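Local atomic coordinates of diacylglycerol O-acyltransferase (Marinobacter hydrocarbonoclasticus, PDB entry 6CHJ), a protein that probably transfers acyl groups from acyl-CoA to diacylglycerol or long-chain alcohols, giving triacylglycerols and wax esters. Residues Gly25-Phe31 and Arg126-Thr132; Leu395-Tyr399 and Tyr417-Phe423. All coordinates share one frame. Residue numbers count along the deposited sequence, not the author numbering.

Contact 1: residues Gly25-Phe31 and Arg126-Thr132; sequences GLQLFSF and RQFALYT
G25-S30 and Q127-T132 are extended, adjacent antiparallel strands, axes 4.7 Å apart at 155°, in register G25-T132 through S30-Q127. At the hydrogen-bonded pair G25-T132, G25 N donates to T132 O (2.9 Å) and T132 N to G25 O (3.0 Å). L26 (t,p), non-hydrogen-bonded opposite Y131, puts CD1 4.1 Å from A129 CB, under helix 93-105. Q27 N to L130 O and L130 N to Q27 O are both 2.8 Å; a water sits 3.1 Å from G25 O. The ladder belongs to the N-terminal-half sheet of a CoA-dependent acyltransferase fold, completed by strand 393-401 from the C-terminal half; strand 127-135 runs on into the HHxxxDG motif, probably catalytic as in relatives. L28 shares L26's face and pairs with A129. F29 N reaches F128 O at 2.9 Å, and F128 N returns to F29 O at 3.1 Å; with F29 m and F128 p, the rings are near parallel (16°) but slid apart, centroids 4.9 Å, and F29 CB makes a CH-pi contact 3.8 Å from the F128 centroid. S30 CA approaches Q127 CA to 4.2 Å. F31 N hydrogen-bonds R126 O (2.7 Å), while R126 CB, from a left-handed backbone (65/48), makes a CH-pi contact 3.9 Å from the F31 centroid.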
loop_
_atom_site.group_PDB
_atom_site.type_symbol
_atom_site.label_atom_id
_atom_site.label_comp_id
_atom_site.label_asym_id
_atom_site.label_seq_id
_atom_site.Cartn_x
_atom_site.Cartn_y
_atom_site.Cartn_z
ATOM N N GLY B 25 5.910 8.043 11.254
ATOM C CA GLY B 25 5.594 9.011 12.284
ATOM C C GLY B 25 4.416 9.869 11.880
ATOM O O GLY B 25 4.265 10.240 10.706
ATOM N N LEU B 26 3.565 10.179 12.848
ATOM C CA LEU B 26 2.357 10.956 12.630
ATOM C C LEU B 26 2.461 12.267 13.400
ATOM O O LEU B 26 2.391 12.276 14.636
ATOM C CB LEU B 26 1.119 10.178 13.061
ATOM C CG LEU B 26 -0.128 11.052 12.972
ATOM C CD1 LEU B 26 -0.400 11.510 11.510
ATOM C CD2 LEU B 26 -1.309 10.316 13.567
ATOM N N GLN B 27 2.584 13.369 12.663
ATOM C CA GLN B 27 2.667 14.715 13.218
ATOM C C GLN B 27 1.359 15.451 12.978
ATOM O O GLN B 27 0.860 15.492 11.851
ATOM C CB GLN B 27 3.814 15.489 12.578
ATOM C CG GLN B 27 5.169 15.055 13.076
ATOM C CD GLN B 27 6.254 15.681 12.273
ATOM O OE1 GLN B 27 6.036 16.025 11.108
ATOM N NE2 GLN B 27 7.424 15.863 12.875
ATOM N N LEU B 28 0.813 16.035 14.029
ATOM C CA LEU B 28 -0.435 16.774 13.968
ATOM C C LEU B 28 -0.147 18.246 14.227
ATOM O O LEU B 28 0.531 18.580 15.203
ATOM C CB LEU B 28 -1.409 16.219 14.997
ATOM C CG LEU B 28 -2.712 16.962 15.214
ATOM C CD1 LEU B 28 -3.680 16.663 14.062
ATOM C CD2 LEU B 28 -3.277 16.541 16.564
ATOM N N PHE B 29 -0.626 19.122 13.339
ATOM C CA PHE B 29 -0.402 20.554 13.465
ATOM C C PHE B 29 -1.724 21.303 13.519
ATOM O O PHE B 29 -2.777 20.793 13.132
ATOM C CB PHE B 29 0.397 21.146 12.309
ATOM C CG PHE B 29 1.713 20.494 12.057
ATOM C CD1 PHE B 29 2.869 20.999 12.627
ATOM C CD2 PHE B 29 1.810 19.428 11.182
ATOM C CE1 PHE B 29 4.116 20.421 12.363
ATOM C CE2 PHE B 29 3.036 18.847 10.920
ATOM C CZ PHE B 29 4.196 19.345 11.519
ATOM N N SER B 30 -1.648 22.537 13.999
ATOM C CA SER B 30 -2.754 23.470 13.881
ATOM C C SER B 30 -2.468 24.438 12.740
ATOM O O SER B 30 -1.303 24.666 12.379
ATOM C CB SER B 30 -2.979 24.223 15.193
ATOM O OG SER B 30 -3.760 23.440 16.074
ATOM N N PHE B 31 -3.536 24.965 12.142
ATOM C CA PHE B 31 -3.369 26.048 11.179
ATOM C C PHE B 31 -2.561 27.171 11.826
ATOM O O PHE B 31 -2.854 27.554 12.970
ATOM C CB PHE B 31 -4.716 26.615 10.722
ATOM C CG PHE B 31 -5.409 25.819 9.646
ATOM C CD1 PHE B 31 -5.096 24.479 9.421
ATOM C CD2 PHE B 31 -6.413 26.414 8.873
ATOM C CE1 PHE B 31 -5.767 23.747 8.448
ATOM C CE2 PHE B 31 -7.084 25.685 7.895
ATOM C CZ PHE B 31 -6.753 24.350 7.681
ATOM N N ARG B 126 -9.385 23.138 11.902
ATOM C CA ARG B 126 -8.232 23.901 11.419
ATOM C C ARG B 126 -6.915 23.250 11.850
ATOM O O ARG B 126 -5.986 23.900 12.345
ATOM C CB ARG B 126 -8.320 25.374 11.862
ATOM C CG ARG B 126 -9.521 26.144 11.253
ATOM C CD ARG B 126 -9.601 27.644 11.652
ATOM N NE ARG B 126 -8.338 28.348 11.454
ATOM C CZ ARG B 126 -8.023 29.020 10.351
ATOM N NH1 ARG B 126 -8.881 29.063 9.330
ATOM N NH2 ARG B 126 -6.837 29.625 10.256
ATOM N N GLN B 127 -6.835 21.940 11.633
ATOM C CA GLN B 127 -5.601 21.193 11.789
ATOM C C GLN B 127 -5.292 20.457 10.494
ATOM O O GLN B 127 -6.175 20.223 9.668
ATOM C CB GLN B 127 -5.701 20.201 12.953
ATOM C CG GLN B 127 -6.245 20.817 14.225
ATOM C CD GLN B 127 -5.718 20.138 15.483
ATOM O OE1 GLN B 127 -4.609 20.426 15.942
ATOM N NE2 GLN B 127 -6.519 19.243 16.052
ATOM N N PHE B 128 -4.020 20.097 10.330
ATOM C CA PHE B 128 -3.589 19.182 9.288
ATOM C C PHE B 128 -2.575 18.198 9.880
ATOM O O PHE B 128 -2.156 18.334 11.036
ATOM C CB PHE B 128 -3.022 19.945 8.088
ATOM C CG PHE B 128 -1.739 20.665 8.364
ATOM C CD1 PHE B 128 -0.535 20.136 7.930
ATOM C CD2 PHE B 128 -1.742 21.888 9.006
ATOM C CE1 PHE B 128 0.657 20.781 8.165
ATOM C CE2 PHE B 128 -0.553 22.556 9.242
ATOM C CZ PHE B 128 0.652 21.999 8.814
ATOM N N ALA B 129 -2.178 17.200 9.077
ATOM C CA ALA B 129 -1.312 16.130 9.565
ATOM C C ALA B 129 -0.216 15.804 8.558
ATOM O O ALA B 129 -0.391 15.943 7.346
ATOM C CB ALA B 129 -2.101 14.847 9.879
ATOM N N LEU B 130 0.923 15.359 9.073
ATOM C CA LEU B 130 1.963 14.758 8.251
ATOM C C LEU B 130 2.114 13.312 8.689
ATOM O O LEU B 130 2.393 13.049 9.867
ATOM C CB LEU B 130 3.304 15.483 8.376
ATOM C CG LEU B 130 3.624 16.712 7.541
ATOM C CD1 LEU B 130 5.132 16.887 7.523
ATOM C CD2 LEU B 130 3.030 16.657 6.109
ATOM N N TYR B 131 1.937 12.384 7.750
ATOM C CA TYR B 131 2.307 10.992 7.965
ATOM C C TYR B 131 3.518 10.681 7.109
ATOM O O TYR B 131 3.422 10.681 5.876
ATOM C CB TYR B 131 1.173 10.020 7.654
ATOM C CG TYR B 131 1.694 8.588 7.621
ATOM C CD1 TYR B 131 2.037 7.911 8.807
ATOM C CD2 TYR B 131 1.903 7.945 6.408
ATOM C CE1 TYR B 131 2.542 6.623 8.776
ATOM C CE2 TYR B 131 2.419 6.662 6.355
ATOM C CZ TYR B 131 2.732 5.999 7.535
ATOM O OH TYR B 131 3.217 4.731 7.422
ATOM N N THR B 132 4.634 10.366 7.764
ATOM C CA THR B 132 5.906 10.082 7.117
ATOM C C THR B 132 6.257 8.612 7.287
ATOM O O THR B 132 6.111 8.060 8.374
ATOM C CB THR B 132 7.014 10.955 7.711
ATOM O OG1 THR B 132 6.620 12.327 7.620
ATOM C CG2 THR B 132 8.327 10.766 6.976
HETATM O O HOH W 1 4.972 13.174 9.866
#

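Contact 2: residues Leu395-Tyr399 and Tyr417-Phe423; sequences LEGMY and YNDQVEF
A very short hydrogen bond, 2.4 Å from Y417 OH to L395 O, anchors a contact made without any backbone-to-backbone hydrogen bond between its segments. The same hydroxyl also meets the backbone N of L388. L395-Y399 is a strand whose axis passes 6.6 Å from that of strand Q420-F423 at 42°, too far and too oblique for a ladder; the CA atoms of Y399 and E422 come to 5.9 Å, those of G397 and Y417 to 7.2 Å. Y417 to Q420 forms a type II' turn, with Y417 N to Q420 O at 3.1 Å and Q420 N to Y417 O at 3.0 Å. This hairpin turn between strands 410-417 and 420-428 joins the sheets of the two halves of the acyltransferase fold: C-terminal strand 393-401 is inserted in the N-terminal sheet, and side chains of the other sheet's hairpin hold its backbone. The receiving strand carries a classic beta bulge: E396 and G397 both face L28, and E396 has a psi of -17°. Q420 (chi1 p) sends NE2 to E396 O (3.0 Å) and to E422 OE2 (3.1 Å). That OE2, with E422 at m,m, also accepts M398 N at 3.0 Å. An ideal CB on G397 would fall only 2.4 Å from Y399 OH, so a side chain there would clash. The Y417 ring, chi1 t, takes L395 CD2 over one face in a CH-pi contact, 4.2 Å from its centroid, and M398 SD obliquely in a Met-aromatic contact at 4.8 Å. OE2 of E422 lies over one face of the Y399 ring, whose hydroxyl hydrogen-bonds S245 OG on strand 239-247.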
loop_
_atom_site.group_PDB
_atom_site.type_symbol
_atom_site.label_atom_id
_atom_site.label_comp_id
_atom_site.label_asym_id
_atom_site.label_seq_id
_atom_site.Cartn_x
_atom_site.Cartn_y
_atom_site.Cartn_z
ATOM N N LEU B 395 3.213 22.252 16.073
ATOM C CA LEU B 395 3.103 20.821 16.318
ATOM C C LEU B 395 2.294 20.595 17.590
ATOM O O LEU B 395 2.691 21.052 18.666
ATOM C CB LEU B 395 4.498 20.202 16.443
ATOM C CG LEU B 395 4.604 18.673 16.485
ATOM C CD1 LEU B 395 4.115 18.037 15.167
ATOM C CD2 LEU B 395 6.029 18.239 16.827
ATOM N N GLU B 396 1.144 19.923 17.462
ATOM C CA GLU B 396 0.299 19.583 18.605
ATOM C C GLU B 396 0.554 18.189 19.187
ATOM O O GLU B 396 0.116 17.921 20.314
ATOM C CB GLU B 396 -1.186 19.669 18.229
ATOM C CG GLU B 396 -1.628 21.002 17.694
ATOM C CD GLU B 396 -1.849 22.026 18.796
ATOM O OE1 GLU B 396 -1.625 21.699 19.987
ATOM O OE2 GLU B 396 -2.240 23.163 18.457
ATOM N N GLY B 397 1.215 17.292 18.452
ATOM C CA GLY B 397 1.453 15.933 18.911
ATOM C C GLY B 397 2.216 15.122 17.877
ATOM O O GLY B 397 1.920 15.213 16.677
ATOM N N MET B 398 3.214 14.348 18.322
ATOM C CA MET B 398 4.052 13.530 17.450
ATOM C C MET B 398 4.020 12.094 17.966
ATOM O O MET B 398 4.303 11.850 19.145
ATOM C CB MET B 398 5.497 14.069 17.395
ATOM C CG MET B 398 5.989 14.677 18.719
ATOM S SD MET B 398 7.727 15.203 18.792
ATOM C CE MET B 398 8.585 13.645 18.550
ATOM N N TYR B 399 3.664 11.153 17.085
ATOM C CA TYR B 399 3.350 9.774 17.464
ATOM C C TYR B 399 4.129 8.817 16.574
ATOM O O TYR B 399 3.897 8.781 15.346
ATOM C CB TYR B 399 1.850 9.502 17.352
ATOM C CG TYR B 399 1.005 10.540 18.051
ATOM C CD1 TYR B 399 0.721 10.432 19.417
ATOM C CD2 TYR B 399 0.517 11.647 17.363
ATOM C CE1 TYR B 399 -0.056 11.396 20.081
ATOM C CE2 TYR B 399 -0.252 12.615 18.006
ATOM C CZ TYR B 399 -0.532 12.480 19.369
ATOM O OH TYR B 399 -1.285 13.440 19.999
ATOM N N TYR B 417 6.879 14.985 24.142
ATOM C CA TYR B 417 6.952 16.279 23.471
ATOM C C TYR B 417 6.400 17.297 24.455
ATOM O O TYR B 417 5.205 17.264 24.767
ATOM C CB TYR B 417 6.169 16.276 22.147
ATOM C CG TYR B 417 5.818 17.645 21.550
ATOM C CD1 TYR B 417 6.804 18.600 21.275
ATOM C CD2 TYR B 417 4.501 17.963 21.229
ATOM C CE1 TYR B 417 6.470 19.839 20.715
ATOM C CE2 TYR B 417 4.161 19.189 20.683
ATOM C CZ TYR B 417 5.143 20.125 20.423
ATOM O OH TYR B 417 4.790 21.344 19.866
ATOM N N ASN B 418 7.282 18.154 24.975
ATOM C CA ASN B 418 6.910 19.272 25.839
ATOM C C ASN B 418 5.989 18.832 26.976
ATOM O O ASN B 418 6.404 18.088 27.865
ATOM C CB ASN B 418 6.256 20.385 25.006
ATOM C CG ASN B 418 6.093 21.695 25.788
ATOM O OD1 ASN B 418 7.074 22.285 26.252
ATOM N ND2 ASN B 418 4.848 22.139 25.943
ATOM N N ASP B 419 4.724 19.257 26.930
ATOM C CA ASP B 419 3.762 19.037 28.007
ATOM C C ASP B 419 3.410 17.574 28.237
ATOM O O ASP B 419 2.815 17.269 29.275
ATOM C CB ASP B 419 2.448 19.768 27.714
ATOM C CG ASP B 419 2.517 21.244 28.009
ATOM O OD1 ASP B 419 1.676 21.990 27.460
ATOM O OD2 ASP B 419 3.405 21.659 28.788
ATOM N N GLN B 420 3.698 16.675 27.293
ATOM C CA GLN B 420 2.928 15.443 27.221
ATOM C C GLN B 420 3.818 14.247 26.886
ATOM O O GLN B 420 4.971 14.380 26.467
ATOM C CB GLN B 420 1.780 15.590 26.204
ATOM C CG GLN B 420 2.252 15.888 24.768
ATOM C CD GLN B 420 1.254 16.702 23.953
ATOM O OE1 GLN B 420 0.674 17.678 24.440
ATOM N NE2 GLN B 420 1.064 16.312 22.692
ATOM N N VAL B 421 3.252 13.062 27.094
ATOM C CA VAL B 421 3.868 11.790 26.727
ATOM C C VAL B 421 2.999 11.164 25.641
ATOM O O VAL B 421 1.764 11.151 25.752
ATOM C CB VAL B 421 4.038 10.862 27.954
ATOM C CG1 VAL B 421 4.195 9.413 27.551
ATOM C CG2 VAL B 421 5.258 11.289 28.761
ATOM N N GLU B 422 3.640 10.673 24.584
ATOM C CA GLU B 422 2.947 10.279 23.362
ATOM C C GLU B 422 2.987 8.765 23.204
ATOM O O GLU B 422 4.070 8.164 23.249
ATOM C CB GLU B 422 3.604 10.944 22.155
ATOM C CG GLU B 422 3.944 12.404 22.408
ATOM C CD GLU B 422 2.740 13.280 22.187
ATOM O OE1 GLU B 422 1.761 13.127 22.944
ATOM O OE2 GLU B 422 2.762 14.110 21.260
ATOM N N PHE B 423 1.816 8.156 23.025
ATOM C CA PHE B 423 1.704 6.707 22.891
ATOM C C PHE B 423 1.395 6.364 21.443
ATOM O O PHE B 423 0.376 6.814 20.910
ATOM C CB PHE B 423 0.606 6.134 23.790
ATOM C CG PHE B 423 1.011 5.952 25.226
ATOM C CD1 PHE B 423 1.167 4.677 25.758
ATOM C CD2 PHE B 423 1.196 7.056 26.058
ATOM C CE1 PHE B 423 1.508 4.495 27.101
ATOM C CE2 PHE B 423 1.539 6.886 27.404
ATOM C CZ PHE B 423 1.686 5.610 27.923
#

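In the fold
Strand 22-30 pairs with 127-135 in contact 1 and with 393-401 on its other edge, while 393-401 is the strand that receives the turn of contact 2. The two contacts therefore meet directly, their centres about 12 Å apart: L28 O lies 2.7 Å from E396 N and S30 OG 2.8 Å from E396 OE2, both probable hydrogen bonds, and L28 O packs 3.6 Å from L395 CD1. Residues 395-399 thus carry the C-terminal half into a beta-sheet built largely from the N-terminal half. Strand 127-135 of contact 1 leads directly into the HHxxxDG motif, probably catalytic as in relatives, whereas contact 2 lies at the junction of the two beta-sheets.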